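Local coordinates for 27kDa outer membrane protein (Silicibacter pomeroyi, PDB 3GYK) that probably acts as a thiol-disulfide oxidoreductase, this piece being the DsbA-like thioredoxin domain of a longer protein, at residues 27-32 and 135-140; 49-54 and 170-175; 56-61 and 82-87. All blocks are in the same frame, centred on the assembly; numbering follows the deposited sequence. Where two conformers were deposited one is given.

Interaction 1: residues 27-32 and 135-140; sequences VEFFDY and ALAQKL
F29 reaches from the sheet of the DsbA-like thioredoxin fold to the C-terminal part of helix 124-140, where L136, A137 and L140 receive it. Strand 24-30 lies centrally in that sheet, between strands 54-60 and 147-150, and the helix packs over one sheet face. The axes of 27-30 and 135-140 pass 10.7 Å apart at 109°, leaving a gap that one phenylalanine spans.

The CB of F29 points toward the helix, and with CG anti to the carbonyl carbon (chi1 -75°) the ring carries on in that direction. On one side of the ring, CD1 of F29 lies 4.1 Å from CB of A137. One atom further out, CE1 of F29 is 3.6 Å from the backbone N of A137, which lies oblique to the ring, and 4.0 Å from CB of that residue. On the other side CE2 of F29 meets CD1 of L140, also at 4.1 Å. The outermost atom, CZ of F29, points at two leucines: CD1 of L140 stands 4.0 Å away, oblique to the ring, while CB of L136 sits at the ring edge, near its plane. Both leucine side chains cross that of F29 at about a right angle.

No hydrogen bond links the two segments, so van der Waals contact carries the whole interface. F142 adds an edge-to-face ring contact to F29, and L8 of helix 3-9 touches L136 and L140. The tightest side-chain approach is at the tip of the phenylalanine, CZ of F29 to CB of L136, 3.7 Å.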
loop_
_atom_site.group_PDB
_atom_site.type_symbol
_atom_site.label_atom_id
_atom_site.label_comp_id
_atom_site.label_asym_id
_atom_site.label_seq_id
_atom_site.Cartn_x
_atom_site.Cartn_y
_atom_site.Cartn_z
ATOM N N VAL A 27 2.665 -6.054 5.616
ATOM C CA VAL A 27 1.977 -5.811 4.348
ATOM C C VAL A 27 0.705 -5.028 4.642
ATOM O O VAL A 27 -0.016 -5.391 5.563
ATOM C CB VAL A 27 1.587 -7.148 3.667
ATOM C CG1 VAL A 27 0.917 -6.879 2.330
ATOM C CG2 VAL A 27 2.851 -8.047 3.478
ATOM N N GLU A 28 0.412 -3.976 3.869
ATOM C CA GLU A 28 -0.861 -3.266 4.054
ATOM C C GLU A 28 -1.654 -3.355 2.754
ATOM O O GLU A 28 -1.098 -3.146 1.667
ATOM C CB GLU A 28 -0.619 -1.777 4.367
ATOM C CG GLU A 28 -1.955 -1.050 4.642
ATOM C CD GLU A 28 -1.832 0.456 4.901
ATOM O OE1 GLU A 28 -0.702 0.979 4.968
ATOM O OE2 GLU A 28 -2.915 1.120 4.994
ATOM N N PHE A 29 -2.942 -3.675 2.886
ATOM C CA PHE A 29 -3.893 -3.652 1.767
ATOM C C PHE A 29 -4.727 -2.390 1.982
ATOM O O PHE A 29 -5.314 -2.198 3.063
ATOM C CB PHE A 29 -4.831 -4.859 1.867
ATOM C CG PHE A 29 -4.201 -6.198 1.466
ATOM C CD1 PHE A 29 -4.640 -6.879 0.325
ATOM C CD2 PHE A 29 -3.214 -6.802 2.277
ATOM C CE1 PHE A 29 -4.104 -8.120 -0.036
ATOM C CE2 PHE A 29 -2.670 -8.054 1.931
ATOM C CZ PHE A 29 -3.093 -8.707 0.772
ATOM N N PHE A 30 -4.837 -1.541 0.962
ATOM C CA PHE A 30 -5.497 -0.247 1.183
ATOM C C PHE A 30 -6.171 0.295 -0.086
ATOM O O PHE A 30 -5.919 -0.193 -1.202
ATOM C CB PHE A 30 -4.457 0.795 1.666
ATOM C CG PHE A 30 -3.300 0.957 0.719
ATOM C CD1 PHE A 30 -3.416 1.761 -0.404
ATOM C CD2 PHE A 30 -2.105 0.251 0.930
ATOM C CE1 PHE A 30 -2.358 1.896 -1.304
ATOM C CE2 PHE A 30 -1.042 0.364 0.012
ATOM C CZ PHE A 30 -1.168 1.196 -1.090
ATOM N N ASP A 31 -7.016 1.316 0.135
ATOM C CA ASP A 31 -7.802 1.993 -0.924
ATOM C C ASP A 31 -7.714 3.475 -0.573
ATOM O O ASP A 31 -7.897 3.848 0.596
ATOM C CB ASP A 31 -9.251 1.462 -0.857
ATOM C CG ASP A 31 -10.194 2.116 -1.865
ATOM O OD1 ASP A 31 -10.326 3.362 -1.829
ATOM O OD2 ASP A 31 -10.833 1.373 -2.651
ATOM N N TYR A 32 -7.437 4.320 -1.576
ATOM C CA TYR A 32 -7.215 5.758 -1.333
ATOM C C TYR A 32 -8.444 6.532 -0.865
ATOM O O TYR A 32 -8.296 7.638 -0.389
ATOM C CB TYR A 32 -6.549 6.471 -2.542
ATOM C CG TYR A 32 -5.137 5.990 -2.757
ATOM C CD1 TYR A 32 -4.103 6.404 -1.898
ATOM C CD2 TYR A 32 -4.834 5.110 -3.796
ATOM C CE1 TYR A 32 -2.781 5.923 -2.063
ATOM C CE2 TYR A 32 -3.508 4.628 -3.984
ATOM C CZ TYR A 32 -2.499 5.041 -3.119
ATOM O OH TYR A 32 -1.226 4.537 -3.303
ATOM N N ALA A 135 -6.800 -11.390 -5.169
ATOM C CA ALA A 135 -6.631 -12.805 -4.897
ATOM C C ALA A 135 -6.028 -13.015 -3.505
ATOM O O ALA A 135 -6.498 -13.874 -2.749
ATOM C CB ALA A 135 -5.776 -13.500 -5.985
ATOM N N LEU A 136 -5.014 -12.225 -3.164
ATOM C CA LEU A 136 -4.366 -12.393 -1.844
ATOM C C LEU A 136 -5.369 -12.041 -0.732
ATOM O O LEU A 136 -5.424 -12.734 0.295
ATOM C CB LEU A 136 -3.116 -11.513 -1.714
ATOM C CG LEU A 136 -1.907 -12.017 -2.536
ATOM C CD1 LEU A 136 -0.859 -10.930 -2.576
ATOM C CD2 LEU A 136 -1.310 -13.318 -1.962
ATOM N N ALA A 137 -6.140 -10.972 -0.948
ATOM C CA ALA A 137 -7.138 -10.577 0.059
ATOM C C ALA A 137 -8.111 -11.728 0.297
ATOM O O ALA A 137 -8.416 -12.046 1.459
ATOM C CB ALA A 137 -7.892 -9.289 -0.350
ATOM N N GLN A 138 -8.550 -12.403 -0.773
ATOM C CA GLN A 138 -9.508 -13.491 -0.601
ATOM C C GLN A 138 -8.850 -14.638 0.160
ATOM O O GLN A 138 -9.469 -15.231 1.051
ATOM C CB GLN A 138 -10.105 -13.978 -1.929
ATOM C CG GLN A 138 -11.039 -15.206 -1.762
ATOM C CD GLN A 138 -12.062 -15.353 -2.860
ATOM O OE1 GLN A 138 -12.595 -14.370 -3.359
ATOM N NE2 GLN A 138 -12.357 -16.594 -3.235
ATOM N N LYS A 139 -7.588 -14.916 -0.166
ATOM C CA LYS A 139 -6.869 -16.050 0.447
ATOM C C LYS A 139 -6.754 -15.833 1.967
ATOM O O LYS A 139 -6.926 -16.796 2.759
ATOM C CB LYS A 139 -5.473 -16.153 -0.181
ATOM C CG LYS A 139 -4.597 -17.315 0.359
ATOM C CD LYS A 139 -5.070 -18.655 -0.174
ATOM C CE LYS A 139 -4.187 -19.802 0.305
ATOM N NZ LYS A 139 -4.963 -21.083 0.401
ATOM N N LEU A 140 -6.513 -14.584 2.350
ATOM C CA LEU A 140 -6.228 -14.220 3.764
ATOM C C LEU A 140 -7.503 -13.955 4.571
ATOM O O LEU A 140 -7.413 -13.727 5.770
ATOM C CB LEU A 140 -5.297 -13.010 3.831
ATOM C CG LEU A 140 -3.921 -13.277 3.195
ATOM C CD1 LEU A 140 -3.123 -11.974 3.128
ATOM C CD2 LEU A 140 -3.193 -14.424 3.931
#

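Interaction 2: residues 49-54 and 170-175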
loop_
_atom_site.group_PDB
_atom_site.type_symbol
_atom_site.label_atom_id
_atom_site.label_comp_id
_atom_site.label_asym_id
_atom_site.label_seq_id
_atom_site.Cartn_x
_atom_site.Cartn_y
_atom_site.Cartn_z
ATOM N N ASP A 49 9.209 5.242 10.995
ATOM C CA ASP A 49 10.149 6.213 11.558
ATOM C C ASP A 49 10.785 5.719 12.851
ATOM O O ASP A 49 11.930 6.043 13.151
ATOM C CB ASP A 49 9.450 7.547 11.840
ATOM C CG ASP A 49 9.005 8.239 10.582
ATOM O OD1 ASP A 49 9.376 7.761 9.493
ATOM O OD2 ASP A 49 8.273 9.246 10.669
ATOM N N ALA A 50 10.020 4.948 13.615
ATOM C CA ALA A 50 10.440 4.468 14.917
ATOM C C ALA A 50 11.304 3.216 14.817
ATOM O O ALA A 50 12.204 3.010 15.644
ATOM C CB ALA A 50 9.210 4.170 15.756
ATOM N N ASP A 51 11.024 2.397 13.808
ATOM C CA ASP A 51 11.631 1.075 13.669
ATOM C C ASP A 51 12.299 0.941 12.301
ATOM O O ASP A 51 11.628 0.651 11.304
ATOM C CB ASP A 51 10.566 -0.026 13.830
ATOM C CG ASP A 51 11.186 -1.406 14.068
ATOM O OD1 ASP A 51 12.283 -1.677 13.513
ATOM O OD2 ASP A 51 10.584 -2.215 14.828
ATOM N N PRO A 52 13.630 1.139 12.260
ATOM C CA PRO A 52 14.355 1.107 10.997
ATOM C C PRO A 52 14.589 -0.313 10.478
ATOM O O PRO A 52 15.300 -0.486 9.486
ATOM C CB PRO A 52 15.693 1.771 11.346
ATOM C CG PRO A 52 15.917 1.470 12.781
ATOM C CD PRO A 52 14.512 1.442 13.401
ATOM N N ASN A 53 14.021 -1.315 11.149
ATOM C CA ASN A 53 14.219 -2.706 10.742
ATOM C C ASN A 53 12.903 -3.338 10.271
ATOM O O ASN A 53 12.729 -4.561 10.303
ATOM C CB ASN A 53 14.875 -3.498 11.891
ATOM C CG ASN A 53 15.601 -4.753 11.410
ATOM O OD1 ASN A 53 16.011 -4.854 10.247
ATOM N ND2 ASN A 53 15.828 -5.684 12.330
ATOM N N VAL A 54 11.967 -2.488 9.843
ATOM C CA VAL A 54 10.649 -2.933 9.329
ATOM C C VAL A 54 10.637 -2.691 7.827
ATOM O O VAL A 54 10.983 -1.605 7.338
ATOM C CB VAL A 54 9.487 -2.162 10.001
ATOM C CG1 VAL A 54 8.158 -2.381 9.246
ATOM C CG2 VAL A 54 9.316 -2.606 11.482
ATOM N N ARG A 170 6.495 -8.832 18.629
ATOM C CA ARG A 170 6.098 -10.240 18.867
ATOM C C ARG A 170 6.662 -11.163 17.790
ATOM O O ARG A 170 7.116 -12.268 18.085
ATOM C CB ARG A 170 4.567 -10.374 18.928
ATOM C CG ARG A 170 4.038 -10.064 20.294
ATOM C CD ARG A 170 2.505 -9.997 20.352
ATOM N NE ARG A 170 2.121 -9.236 21.542
ATOM C CZ ARG A 170 2.104 -9.733 22.781
ATOM N NH1 ARG A 170 2.424 -11.008 23.008
ATOM N NH2 ARG A 170 1.759 -8.953 23.803
ATOM N N ALA A 171 6.638 -10.684 16.549
ATOM C CA ALA A 171 7.174 -11.430 15.420
ATOM C C ALA A 171 8.655 -11.691 15.612
ATOM O O ALA A 171 9.141 -12.797 15.353
ATOM C CB ALA A 171 6.900 -10.676 14.080
ATOM N N ARG A 172 9.372 -10.686 16.113
ATOM C CA ARG A 172 10.808 -10.852 16.348
ATOM C C ARG A 172 11.059 -11.837 17.467
ATOM O O ARG A 172 11.971 -12.657 17.374
ATOM C CB ARG A 172 11.477 -9.517 16.667
ATOM C CG ARG A 172 11.469 -8.600 15.489
ATOM C CD ARG A 172 12.420 -7.429 15.672
ATOM N NE ARG A 172 12.395 -6.591 14.475
ATOM C CZ ARG A 172 12.036 -5.307 14.464
ATOM N NH1 ARG A 172 11.734 -4.683 15.603
ATOM N NH2 ARG A 172 12.049 -4.633 13.324
ATOM N N LYS A 173 10.251 -11.756 18.519
ATOM C CA LYS A 173 10.388 -12.693 19.638
ATOM C C LYS A 173 10.163 -14.133 19.177
ATOM O O LYS A 173 10.851 -15.044 19.632
ATOM C CB LYS A 173 9.424 -12.335 20.769
ATOM C CG LYS A 173 10.060 -11.551 21.909
ATOM C CD LYS A 173 9.860 -10.051 21.749
ATOM C CE LYS A 173 10.196 -9.282 23.029
ATOM N NZ LYS A 173 9.748 -7.854 22.944
ATOM N N ALA A 174 9.219 -14.316 18.258
ATOM C CA ALA A 174 8.817 -15.642 17.780
ATOM C C ALA A 174 9.736 -16.241 16.719
ATOM O O ALA A 174 9.673 -17.440 16.459
ATOM C CB ALA A 174 7.386 -15.606 17.261
ATOM N N ALA A 175 10.588 -15.412 16.121
ATOM C CA ALA A 175 11.382 -15.823 14.959
ATOM C C ALA A 175 12.469 -16.828 15.341
ATOM O O ALA A 175 12.868 -17.671 14.522
ATOM C CB ALA A 175 11.998 -14.592 14.274
ATOM O OXT ALA A 175 12.999 -16.815 16.468
#
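OD1 of D51 takes two N-H groups at once, NH2 of R172 at 3.0 Å from across the contact and, also at 3.0 Å, the backbone N of N53 from two residues further along the same turn. The two donors use different sides of the oxygen: the arginine comes in syn and 27° out of the carboxylate plane, the amide anti. The second oxygen of D51, OD2, offers its syn lone pair to NH1 of R172 at 2.8 Å. R172 therefore grips the carboxylate end-on, one terminal nitrogen to each oxygen, although the two flat groups are turned 48° apart.

The bond from the N53 amide closes an Asx turn, set within a type I beta turn from D51 to V54. This is the link that takes the chain from helix 35-50 into strand 54-60, part of the beta-alpha-beta crossover of the thioredoxin fold, and R172 ties it to the C-terminal helix 161-174. With D51 CG anti to its N (chi1 -165°), the carboxylate is directed at the end of the incoming arginine, whose chain runs extended from CG to NE.

NH2 of R172 also makes a weak bond to O of N53, 3.1 Å away at the guanidinium edge, and CG2 of V54 lies 3.9 Å from the same nitrogen. Further partners hold both charges: NE of R172 forms a salt bridge with D23, and OD2 of D51 accepts from NE2 of Q165.

Interaction 3: residues 56-61 and 82-87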
loop_
_atom_site.group_PDB
_atom_site.type_symbol
_atom_site.label_atom_id
_atom_site.label_comp_id
_atom_site.label_asym_id
_atom_site.label_seq_id
_atom_site.Cartn_x
_atom_site.Cartn_y
_atom_site.Cartn_z
ATOM N N LEU A 56 8.153 -2.688 4.558
ATOM C CA LEU A 56 6.716 -2.432 4.362
ATOM C C LEU A 56 6.306 -2.698 2.917
ATOM O O LEU A 56 6.809 -2.037 2.003
ATOM C CB LEU A 56 6.413 -0.982 4.721
ATOM C CG LEU A 56 5.005 -0.477 4.449
ATOM C CD1 LEU A 56 4.072 -1.131 5.438
ATOM C CD2 LEU A 56 5.010 1.011 4.647
ATOM N N VAL A 57 5.401 -3.663 2.715
ATOM C CA VAL A 57 5.004 -4.119 1.368
ATOM C C VAL A 57 3.576 -3.614 1.130
ATOM O O VAL A 57 2.693 -3.781 1.985
ATOM C CB VAL A 57 5.091 -5.671 1.212
ATOM C CG1 VAL A 57 4.342 -6.150 -0.068
ATOM C CG2 VAL A 57 6.561 -6.127 1.172
ATOM N N TYR A 58 3.343 -3.019 -0.035
ATOM C CA TYR A 58 2.018 -2.468 -0.326
ATOM C C TYR A 58 1.222 -3.288 -1.328
ATOM O O TYR A 58 1.740 -3.649 -2.406
ATOM C CB TYR A 58 2.173 -1.044 -0.853
ATOM C CG TYR A 58 2.320 0.018 0.214
ATOM C CD1 TYR A 58 2.231 -0.286 1.573
ATOM C CD2 TYR A 58 2.478 1.337 -0.147
ATOM C CE1 TYR A 58 2.305 0.725 2.551
ATOM C CE2 TYR A 58 2.564 2.343 0.815
ATOM C CZ TYR A 58 2.467 2.033 2.153
ATOM O OH TYR A 58 2.560 3.039 3.086
ATOM N N ARG A 59 -0.043 -3.559 -0.985
ATOM C CA ARG A 59 -0.992 -4.136 -1.916
ATOM C C ARG A 59 -2.082 -3.081 -2.176
ATOM O O ARG A 59 -2.909 -2.759 -1.286
ATOM C CB ARG A 59 -1.677 -5.393 -1.336
ATOM C CG ARG A 59 -0.748 -6.611 -1.043
ATOM C CD ARG A 59 0.189 -7.014 -2.201
ATOM N NE ARG A 59 -0.438 -7.053 -3.525
ATOM C CZ ARG A 59 0.138 -7.619 -4.583
ATOM N NH1 ARG A 59 1.332 -8.241 -4.432
ATOM N NH2 ARG A 59 -0.432 -7.526 -5.794
ATOM N N GLU A 60 -2.072 -2.547 -3.384
ATOM C CA GLU A 60 -3.143 -1.642 -3.811
ATOM C C GLU A 60 -4.352 -2.510 -4.042
ATOM O O GLU A 60 -4.331 -3.406 -4.903
ATOM C CB GLU A 60 -2.719 -0.946 -5.110
ATOM C CG GLU A 60 -1.493 -0.070 -4.953
ATOM C CD GLU A 60 -1.872 1.398 -4.639
ATOM O OE1 GLU A 60 -3.080 1.714 -4.638
ATOM O OE2 GLU A 60 -0.951 2.221 -4.425
ATOM N N TRP A 61 -5.414 -2.255 -3.269
ATOM C CA TRP A 61 -6.635 -3.057 -3.342
ATOM C C TRP A 61 -7.831 -2.117 -3.466
ATOM O O TRP A 61 -8.554 -1.853 -2.489
ATOM C CB TRP A 61 -6.752 -3.966 -2.106
ATOM C CG TRP A 61 -7.862 -4.965 -2.204
ATOM C CD1 TRP A 61 -8.398 -5.503 -3.354
ATOM C CD2 TRP A 61 -8.595 -5.544 -1.115
ATOM N NE1 TRP A 61 -9.421 -6.370 -3.041
ATOM C CE2 TRP A 61 -9.556 -6.421 -1.681
ATOM C CE3 TRP A 61 -8.520 -5.421 0.287
ATOM C CZ2 TRP A 61 -10.466 -7.145 -0.902
ATOM C CZ3 TRP A 61 -9.441 -6.154 1.065
ATOM C CH2 TRP A 61 -10.380 -6.995 0.472
ATOM N N GLY A 82 9.507 6.957 -10.777
ATOM C CA GLY A 82 10.303 6.902 -9.566
ATOM C C GLY A 82 9.690 7.680 -8.432
ATOM O O GLY A 82 10.405 8.137 -7.530
ATOM N N LYS A 83 8.361 7.803 -8.442
ATOM C CA LYS A 83 7.689 8.693 -7.513
ATOM C C LYS A 83 6.541 8.004 -6.768
ATOM O O LYS A 83 5.660 8.681 -6.245
ATOM C CB LYS A 83 7.174 9.942 -8.255
ATOM C CG LYS A 83 8.264 10.941 -8.634
ATOM C CD LYS A 83 7.673 12.135 -9.395
ATOM C CE LYS A 83 8.640 13.299 -9.434
ATOM N NZ LYS A 83 9.714 13.061 -10.446
ATOM N N TYR A 84 6.568 6.666 -6.700
ATOM C CA TYR A 84 5.507 5.916 -6.013
ATOM C C TYR A 84 5.299 6.386 -4.571
ATOM O O TYR A 84 4.177 6.728 -4.172
ATOM C CB TYR A 84 5.742 4.379 -6.055
ATOM C CG TYR A 84 4.619 3.663 -5.345
ATOM C CD1 TYR A 84 3.416 3.404 -6.002
ATOM C CD2 TYR A 84 4.730 3.322 -3.984
ATOM C CE1 TYR A 84 2.360 2.759 -5.339
ATOM C CE2 TYR A 84 3.693 2.710 -3.311
ATOM C CZ TYR A 84 2.501 2.454 -3.997
ATOM O OH TYR A 84 1.460 1.864 -3.339
ATOM N N GLU A 85 6.366 6.383 -3.771
ATOM C CA GLU A 85 6.209 6.695 -2.353
ATOM C C GLU A 85 5.645 8.108 -2.121
ATOM O O GLU A 85 4.697 8.275 -1.340
ATOM C CB GLU A 85 7.529 6.500 -1.572
ATOM C CG GLU A 85 7.339 6.726 -0.077
ATOM C CD GLU A 85 8.568 6.422 0.778
ATOM O OE1 GLU A 85 9.520 5.758 0.273
ATOM O OE2 GLU A 85 8.572 6.862 1.957
ATOM N N ALA A 86 6.222 9.110 -2.791
ATOM C CA ALA A 86 5.778 10.490 -2.591
ATOM C C ALA A 86 4.314 10.621 -3.008
ATOM O O ALA A 86 3.512 11.295 -2.335
ATOM C CB ALA A 86 6.637 11.442 -3.397
ATOM N N PHE A 87 3.956 9.952 -4.103
ATOM C CA PHE A 87 2.581 10.024 -4.617
ATOM C C PHE A 87 1.593 9.327 -3.671
ATOM O O PHE A 87 0.510 9.868 -3.371
ATOM C CB PHE A 87 2.544 9.421 -6.031
ATOM C CG PHE A 87 1.275 9.713 -6.823
ATOM C CD1 PHE A 87 0.498 10.858 -6.593
ATOM C CD2 PHE A 87 0.889 8.832 -7.846
ATOM C CE1 PHE A 87 -0.650 11.109 -7.368
ATOM C CE2 PHE A 87 -0.252 9.066 -8.617
ATOM C CZ PHE A 87 -1.023 10.219 -8.383
#
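Strand 56-60 and the first turn of helix 84-92 keep their backbones well apart, with Y58 and E85 the nearest pair at 10.3 Å between CA atoms, so long side chains must bridge the space. In this DsbA-like thioredoxin fold the helix belongs to the helical part of the chain following strand 54-60, and Y84, just after K83 at the N-cap, sends its ring from there to the sheet. Its CG is anti to the backbone N (chi1 -180°), which carries the phenol out toward Y58 and E60.

The hydroxyl OH of Y84 donates to OE2 of E60 at 2.7 Å. It meets this oxygen on the anti side, 22° out of the carboxylate plane, and that plane stands 85° from the tyrosine ring. The glutamate chain is bent at chi2 as it comes from the opposite direction. OE2 has a second phenol partner in Y32, and these bonds satisfy an oxygen of a buried carboxylate.

Y58 flanks Y84 without a polar bond. Its CD2 lies at the edge of the Y84 ring, 3.7 Å from CE2 of Y84. F30 of the neighbouring strand meets Y58 edge-to-face and also touches Y84. The hydroxyl of Y84 lies in turn at the edge of the Y58 ring, OH to CD2 of Y58 3.4 Å.

Overall arrangement
Interactions 1 and 3 share the sheet through its neighbouring strands 24-30 and 54-60, with centres 13 Å apart. They join directly: E28 O pairs with R59 N, and A137 packs on W61. Through the two contacts, helices 124-140 and 84-92 meet opposite faces of the sheet. Interaction 2 lies nearer the periphery, its centre 21 Å from each of the others, where the C-terminal helix 161-174 meets the link between helix 35-50 and strand 54-60. Along the chain the segments of interactions 1 and 2 alternate, and both enclose those of interaction 3, so the domain is stitched together from distant parts of the sequence.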